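PDB 6EDI: glucokinase, which probably phosphorylates D-glucose, using ATP as the phosphate donor. Local coordinates for residues Ala167-Gly172 / Gly197-Arg202; Leu218-Gly223 / Ser227-Ala232; Glu285-Tyr290 / Asp324-Asn329. One frame throughout, in Å; residues are numbered along the deposited sequence.

Contact 1: residues Ala167-Gly172 / Gly197-Arg202; sequences ALSNAG and GSTIGR
An ST turn in the loop ahead of strand 205-210 is pinned here to the last turn of helix 157-170, with Ser169 facing Thr199 and Ile200. The turn is diagnosed by Gly201 N, which donates to Thr199 OG1 two residues earlier at 2.9 Å. Across the contact Ser169 OG accepts from Ile200 N at 2.9 Å, and an N-H...O angle of 164° marks this as a nearly straight bond. The hydroxyl gets there because OG lies anti to the backbone N of Ser169 (chi1 -174°), which places it within bonding distance of Ile200 N. Thr199 OG1 comes within 3.1 Å of the same Ser169 OG. Ile200 CG1 also lies against the Ser169 side chain, 3.5 Å from OG, and the Ile200 side chain also touches Val165 and Leu166 of the same helix. The helix closes in a Schellman motif, with Gly172 at positive phi (84°) and its N bonded to Ser169 O. Just beyond, a water joins the two backbones, donating to Ser198 O at 3.0 Å and more weakly to Gly172 O at 2.9 Å.

Contact 2: residues Leu218-Gly223 / Ser227-Ala232; sequences LIHYVG and SYIVLA
Six backbone hydrogen bonds join Leu218, His220 and Val222 to Leu231, Ile229 and Ser227, one reciprocal pair for each couple. His220 N to Ile229 O measures 2.7 Å, whereas at the turn end Ser227 N to Val222 O lengthens to 3.2 Å. Between these pairs lie the non-hydrogen-bonded couples Ile219-Val230 and Tyr221-Tyr228, where CA-H...O contacts add to the pairing; Tyr228 CA sits 3.2 Å from His220 O. On the sheet face bearing the tyrosines, the edge of Tyr221 meets the face of Tyr228, CD1 standing 3.7 Å above the centre of the Tyr228 ring with the planes at 62°. The first torsions differ: Tyr221 CG is anti to its backbone N (chi1 173°), Tyr228 CG anti to its carbonyl carbon (chi1 -59°). Their hydroxyls bond elsewhere, to Asp226 and to Gly201 O. Apolar packing continues on this face, Ile219 CG2 touching Tyr228 CD2 at 3.6 Å. On the reverse face Val222 CG2 approaches Ile229 CG2 at 4.2 Å, and both side chains also pack against the second subunit. Alternating antiparallel pairs between strands 214-222 and 227-233 form a beta hairpin whose strand 227-233 is the outermost of the mixed sheet within this chain.

Contact 3: residues Glu285-Tyr290 / Asp324-Asn329; sequences EFNYAY and DRLYKN
Arg325 lays its aliphatic stem across the side-chain amide of Asn287, CB 3.6 Å from ND2, while its guanidinium reaches on to Tyr290. There the ring edge of Tyr290 is turned to one face of the guanidinium, with CE2 3.5 Å from NH2. The two planes stand 86° apart, so this is a perpendicular contact and not a cation-pi stack. A bend at chi3 (-61°) in the otherwise extended Arg325 chain swings the guanidinium into place. Its NE uses an in-plane direction to reach a water at 2.9 Å, and that water donates to Asn287 O. These residues mark the crossing of two helices, 281-292 and 317-341, whose local axes approach to 9.8 Å with their directions 128° apart. No direct hydrogen bond links the segments; side-chain packing and water bridges join them instead. Asn287 ND2, 3.4 Å from Leu326 N, faces another donor, but it has acceptors of its own in Ala322 O and a second water 2.8 Å away. That water also accepts from Asn329 ND2. The other end of the amide, OD1, bonds to Tyr250 OH; both amide ends are thus engaged, which fixes the rotation of this buried group. Tyr250 belongs to helix 245-259 and also meets the Tyr290 ring edge-to-face, bringing a third helix against the crossing.

Overall arrangement
The contacts follow one another along the chain, each closing before the next opens. Contacts 1 and 2 are neighbours, their centres 14 Å apart, and they touch: Gly201 O lies 2.6 Å from Tyr228 OH, a probable hydrogen bond, and Ile200 packs on the Tyr228 ring. Helix 157-170 serves both, receiving the 197-202 loop at its end and the hairpin's Ile219 and Val230 on its Ala162. This shared region also reaches the second subunit, so it contributes to the dimer. Contact 3 stands apart among helices, its centre 32 Å from either other centre and its nearest atoms about 17 Å from contact 2; no other chain touches its segments.

Contact 1: residues Ala167-Gly172 / Gly197-Arg202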
# COMPACT_ATOMS: atom_id res chain seq x y z
N ALA A 167 14.63 -7.98 8.45
CA ALA A 167 15.83 -8.13 9.25
C ALA A 167 16.41 -9.53 9.07
O ALA A 167 17.62 -9.69 8.84
CB ALA A 167 15.54 -7.86 10.70
N LEU A 168 15.55 -10.54 9.15
CA LEU A 168 15.98 -11.92 8.97
C LEU A 168 16.56 -12.13 7.58
O LEU A 168 17.55 -12.85 7.40
CB LEU A 168 14.81 -12.88 9.19
CG LEU A 168 14.24 -12.99 10.60
CD1 LEU A 168 12.91 -13.73 10.60
CD2 LEU A 168 15.25 -13.71 11.48
N SER A 169 15.92 -11.51 6.60
CA SER A 169 16.35 -11.62 5.21
C SER A 169 17.75 -11.03 5.01
O SER A 169 18.63 -11.69 4.47
CB SER A 169 15.35 -10.90 4.30
OG SER A 169 15.68 -11.12 2.95
N ASN A 170 17.94 -9.78 5.44
CA ASN A 170 19.24 -9.11 5.29
C ASN A 170 20.33 -9.84 6.06
O ASN A 170 21.50 -9.77 5.71
CB ASN A 170 19.15 -7.66 5.77
CG ASN A 170 18.33 -6.79 4.85
OD1 ASN A 170 18.13 -7.14 3.68
ND2 ASN A 170 17.84 -5.67 5.36
N ALA A 171 19.92 -10.57 7.10
CA ALA A 171 20.86 -11.34 7.88
C ALA A 171 21.29 -12.63 7.18
O ALA A 171 22.24 -13.28 7.62
CB ALA A 171 20.26 -11.66 9.25
N GLY A 172 20.59 -13.01 6.12
CA GLY A 172 20.92 -14.22 5.37
C GLY A 172 20.31 -15.45 6.01
O GLY A 172 20.67 -16.58 5.68
N GLY A 197 13.25 -18.22 -1.16
CA GLY A 197 13.20 -18.52 0.26
C GLY A 197 14.50 -18.17 0.97
O GLY A 197 14.57 -18.23 2.18
N SER A 198 15.52 -17.81 0.20
CA SER A 198 16.82 -17.46 0.78
C SER A 198 16.83 -16.01 1.22
O SER A 198 17.65 -15.60 2.03
CB SER A 198 17.93 -17.70 -0.23
OG SER A 198 17.93 -19.06 -0.62
N THR A 199 15.90 -15.25 0.66
CA THR A 199 15.84 -13.81 0.87
C THR A 199 14.45 -13.40 0.43
O THR A 199 13.80 -14.16 -0.30
CB THR A 199 16.89 -13.09 -0.00
OG1 THR A 199 16.72 -11.67 0.08
CG2 THR A 199 16.76 -13.54 -1.45
N ILE A 200 13.95 -12.25 0.87
CA ILE A 200 12.72 -11.72 0.26
C ILE A 200 13.09 -11.12 -1.08
O ILE A 200 12.26 -11.02 -1.98
CB ILE A 200 12.01 -10.66 1.12
CG1 ILE A 200 12.95 -9.50 1.46
CG2 ILE A 200 11.43 -11.28 2.39
CD1 ILE A 200 12.20 -8.26 1.96
N GLY A 201 14.35 -10.72 -1.21
CA GLY A 201 14.83 -10.16 -2.47
C GLY A 201 14.47 -8.70 -2.66
O GLY A 201 13.87 -8.08 -1.79
N ARG A 202 14.87 -8.14 -3.80
CA ARG A 202 14.61 -6.73 -4.12
C ARG A 202 13.26 -6.54 -4.81
O ARG A 202 13.18 -6.38 -6.04
CB ARG A 202 15.72 -6.15 -4.98
CG ARG A 202 17.09 -6.25 -4.34
CD ARG A 202 17.74 -4.89 -4.21
NE ARG A 202 18.94 -4.95 -3.40
CZ ARG A 202 20.17 -4.80 -3.86
NH1 ARG A 202 20.37 -4.53 -5.15
NH2 ARG A 202 21.21 -4.89 -3.04
O HOH W 1 18.29 -17.54 4.27

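Contact 2: residues Leu218-Gly223 / Ser227-Ala232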
# COMPACT_ATOMS: atom_id res chain seq x y z
N LEU A 218 2.99 -4.17 4.35
CA LEU A 218 3.70 -4.34 3.09
C LEU A 218 5.10 -3.81 3.23
O LEU A 218 5.30 -2.65 3.65
CB LEU A 218 2.97 -3.63 1.96
CG LEU A 218 3.68 -3.61 0.60
CD1 LEU A 218 3.41 -4.91 -0.18
CD2 LEU A 218 3.33 -2.37 -0.20
N ILE A 219 6.08 -4.64 2.90
CA ILE A 219 7.45 -4.17 2.80
C ILE A 219 7.59 -3.70 1.36
O ILE A 219 7.55 -4.49 0.41
CB ILE A 219 8.49 -5.25 3.08
CG1 ILE A 219 8.17 -6.01 4.38
CG2 ILE A 219 9.90 -4.63 3.16
CD1 ILE A 219 9.15 -7.11 4.69
N HIS A 220 7.71 -2.39 1.18
CA HIS A 220 7.85 -1.83 -0.17
C HIS A 220 9.32 -1.60 -0.47
O HIS A 220 10.03 -0.99 0.34
CB HIS A 220 7.08 -0.52 -0.27
CG HIS A 220 7.29 0.21 -1.57
ND1 HIS A 220 6.85 -0.27 -2.78
CD2 HIS A 220 7.90 1.39 -1.84
CE1 HIS A 220 7.17 0.58 -3.74
NE2 HIS A 220 7.80 1.60 -3.20
N TYR A 221 9.80 -2.13 -1.60
CA TYR A 221 11.18 -1.91 -2.00
C TYR A 221 11.28 -0.65 -2.84
O TYR A 221 10.46 -0.44 -3.73
CB TYR A 221 11.75 -3.10 -2.79
CG TYR A 221 13.13 -2.79 -3.33
CD1 TYR A 221 14.23 -2.70 -2.49
CD2 TYR A 221 13.32 -2.55 -4.68
CE1 TYR A 221 15.48 -2.40 -2.98
CE2 TYR A 221 14.58 -2.25 -5.18
CZ TYR A 221 15.65 -2.17 -4.32
OH TYR A 221 16.89 -1.88 -4.80
N VAL A 222 12.29 0.16 -2.53
CA VAL A 222 12.48 1.47 -3.16
C VAL A 222 13.77 1.49 -3.98
O VAL A 222 14.87 1.60 -3.43
CB VAL A 222 12.55 2.60 -2.10
CG1 VAL A 222 12.77 3.93 -2.78
CG2 VAL A 222 11.29 2.64 -1.22
N GLY A 223 13.65 1.40 -5.30
CA GLY A 223 14.83 1.27 -6.15
C GLY A 223 15.80 2.45 -6.11
O GLY A 223 17.02 2.25 -6.19
N SER A 227 16.44 0.71 -0.77
CA SER A 227 16.05 0.53 0.62
C SER A 227 14.61 0.09 0.65
O SER A 227 13.92 0.10 -0.38
CB SER A 227 16.20 1.84 1.39
OG SER A 227 15.44 2.85 0.75
N TYR A 228 14.14 -0.30 1.83
CA TYR A 228 12.76 -0.73 1.98
C TYR A 228 12.02 0.15 2.98
O TYR A 228 12.63 0.70 3.90
CB TYR A 228 12.72 -2.17 2.52
CG TYR A 228 13.40 -3.23 1.69
CD1 TYR A 228 14.79 -3.40 1.71
CD2 TYR A 228 12.66 -4.13 0.95
CE1 TYR A 228 15.41 -4.41 0.96
CE2 TYR A 228 13.26 -5.14 0.21
CZ TYR A 228 14.62 -5.28 0.23
OH TYR A 228 15.19 -6.29 -0.53
N ILE A 229 10.70 0.25 2.83
CA ILE A 229 9.90 0.91 3.85
C ILE A 229 8.67 0.05 4.06
O ILE A 229 8.14 -0.52 3.12
CB ILE A 229 9.52 2.37 3.46
CG1 ILE A 229 8.70 3.03 4.58
CG2 ILE A 229 8.79 2.42 2.10
CD1 ILE A 229 8.64 4.56 4.46
N VAL A 230 8.26 -0.10 5.31
CA VAL A 230 7.07 -0.89 5.59
C VAL A 230 5.86 0.01 5.77
O VAL A 230 5.94 1.07 6.40
CB VAL A 230 7.24 -1.79 6.83
CG1 VAL A 230 5.91 -2.47 7.17
CG2 VAL A 230 8.34 -2.82 6.59
N LEU A 231 4.74 -0.40 5.19
CA LEU A 231 3.49 0.29 5.40
C LEU A 231 2.59 -0.64 6.18
O LEU A 231 2.39 -1.79 5.76
CB LEU A 231 2.82 0.64 4.07
CG LEU A 231 3.32 1.89 3.33
CD1 LEU A 231 4.72 1.65 2.78
CD2 LEU A 231 2.38 2.32 2.21
N ALA A 232 2.10 -0.15 7.31
CA ALA A 232 1.04 -0.79 8.10
C ALA A 232 -0.23 -0.82 7.26
O ALA A 232 -0.53 0.15 6.56
CB ALA A 232 0.80 0.01 9.38

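Contact 3: residues Glu285-Tyr290 / Asp324-Asn329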
# COMPACT_ATOMS: atom_id res chain seq x y z
N GLU A 285 -13.73 -21.45 14.23
CA GLU A 285 -14.81 -21.98 15.06
C GLU A 285 -16.14 -22.00 14.32
O GLU A 285 -16.92 -22.95 14.46
CB GLU A 285 -14.91 -21.19 16.37
CG GLU A 285 -13.63 -21.31 17.20
CD GLU A 285 -13.65 -20.51 18.49
OE1 GLU A 285 -14.67 -19.86 18.77
OE2 GLU A 285 -12.62 -20.55 19.21
N PHE A 286 -16.39 -20.97 13.51
CA PHE A 286 -17.59 -20.94 12.68
C PHE A 286 -17.52 -22.02 11.61
O PHE A 286 -18.53 -22.68 11.30
CB PHE A 286 -17.78 -19.58 12.02
CG PHE A 286 -18.93 -19.53 11.07
CD1 PHE A 286 -20.22 -19.33 11.54
CD2 PHE A 286 -18.72 -19.71 9.71
CE1 PHE A 286 -21.30 -19.31 10.66
CE2 PHE A 286 -19.79 -19.68 8.82
CZ PHE A 286 -21.08 -19.48 9.30
N ASN A 287 -16.35 -22.17 11.01
CA ASN A 287 -16.16 -23.17 9.98
C ASN A 287 -16.48 -24.57 10.45
O ASN A 287 -17.07 -25.38 9.72
CB ASN A 287 -14.74 -23.09 9.42
CG ASN A 287 -14.59 -21.96 8.42
OD1 ASN A 287 -15.52 -21.17 8.23
ND2 ASN A 287 -13.42 -21.88 7.78
N TYR A 288 -16.11 -24.85 11.69
CA TYR A 288 -16.35 -26.17 12.27
C TYR A 288 -17.84 -26.46 12.36
O TYR A 288 -18.30 -27.50 11.88
CB TYR A 288 -15.71 -26.28 13.65
CG TYR A 288 -15.80 -27.69 14.21
CD1 TYR A 288 -15.09 -28.73 13.62
CD2 TYR A 288 -16.58 -27.97 15.31
CE1 TYR A 288 -15.17 -30.02 14.12
CE2 TYR A 288 -16.66 -29.25 15.83
CZ TYR A 288 -15.95 -30.27 15.23
OH TYR A 288 -16.04 -31.55 15.75
N ALA A 289 -18.59 -25.55 12.96
CA ALA A 289 -20.04 -25.67 13.00
C ALA A 289 -20.59 -25.83 11.59
O ALA A 289 -21.31 -26.78 11.31
CB ALA A 289 -20.65 -24.47 13.69
N TYR A 290 -20.20 -24.91 10.70
CA TYR A 290 -20.69 -24.91 9.33
C TYR A 290 -20.47 -26.26 8.63
O TYR A 290 -21.31 -26.68 7.84
CB TYR A 290 -20.05 -23.76 8.54
CG TYR A 290 -20.63 -23.53 7.15
CD1 TYR A 290 -21.77 -22.76 6.97
CD2 TYR A 290 -20.01 -24.05 6.02
CE1 TYR A 290 -22.30 -22.54 5.70
CE2 TYR A 290 -20.52 -23.83 4.75
CZ TYR A 290 -21.66 -23.07 4.60
OH TYR A 290 -22.18 -22.85 3.35
N ASP A 324 -9.33 -26.51 6.24
CA ASP A 324 -9.13 -26.36 4.80
C ASP A 324 -9.82 -25.09 4.30
O ASP A 324 -9.22 -24.32 3.56
CB ASP A 324 -9.66 -27.59 4.05
CG ASP A 324 -9.39 -27.53 2.56
OD1 ASP A 324 -8.23 -27.31 2.15
OD2 ASP A 324 -10.36 -27.72 1.79
N ARG A 325 -11.08 -24.88 4.70
CA ARG A 325 -11.79 -23.67 4.32
C ARG A 325 -11.12 -22.42 4.87
O ARG A 325 -11.07 -21.37 4.19
CB ARG A 325 -13.27 -23.72 4.74
CG ARG A 325 -14.09 -22.59 4.10
CD ARG A 325 -15.51 -22.46 4.62
NE ARG A 325 -16.33 -23.65 4.37
CZ ARG A 325 -16.93 -23.93 3.23
NH1 ARG A 325 -16.80 -23.12 2.18
NH2 ARG A 325 -17.64 -25.04 3.11
N LEU A 326 -10.58 -22.52 6.08
CA LEU A 326 -9.88 -21.41 6.72
C LEU A 326 -8.74 -20.90 5.85
O LEU A 326 -8.68 -19.72 5.52
CB LEU A 326 -9.33 -21.81 8.10
CG LEU A 326 -8.98 -20.64 9.03
CD1 LEU A 326 -10.25 -20.01 9.60
CD2 LEU A 326 -8.03 -21.01 10.15
N TYR A 327 -7.84 -21.80 5.47
CA TYR A 327 -6.71 -21.43 4.64
C TYR A 327 -7.05 -21.17 3.17
O TYR A 327 -6.36 -20.41 2.49
CB TYR A 327 -5.60 -22.45 4.80
CG TYR A 327 -4.99 -22.35 6.17
CD1 TYR A 327 -4.58 -21.13 6.68
CD2 TYR A 327 -4.86 -23.48 6.98
CE1 TYR A 327 -4.03 -21.02 7.94
CE2 TYR A 327 -4.32 -23.38 8.24
CZ TYR A 327 -3.90 -22.15 8.71
OH TYR A 327 -3.36 -22.05 9.96
N LYS A 328 -8.11 -21.80 2.68
CA LYS A 328 -8.55 -21.50 1.32
C LYS A 328 -8.94 -20.02 1.24
O LYS A 328 -8.62 -19.34 0.27
CB LYS A 328 -9.71 -22.40 0.90
CG LYS A 328 -9.27 -23.78 0.41
CD LYS A 328 -10.38 -24.48 -0.39
CE LYS A 328 -9.98 -25.90 -0.80
NZ LYS A 328 -8.59 -25.97 -1.31
N ASN A 329 -9.62 -19.54 2.28
CA ASN A 329 -10.02 -18.14 2.37
C ASN A 329 -8.91 -17.16 2.77
O ASN A 329 -8.90 -16.01 2.31
CB ASN A 329 -11.24 -18.00 3.26
CG ASN A 329 -12.51 -18.39 2.52
OD1 ASN A 329 -12.66 -18.06 1.34
ND2 ASN A 329 -13.41 -19.10 3.19
O HOH W 2 -13.33 -19.75 5.94
O HOH W 3 -16.27 -25.24 6.80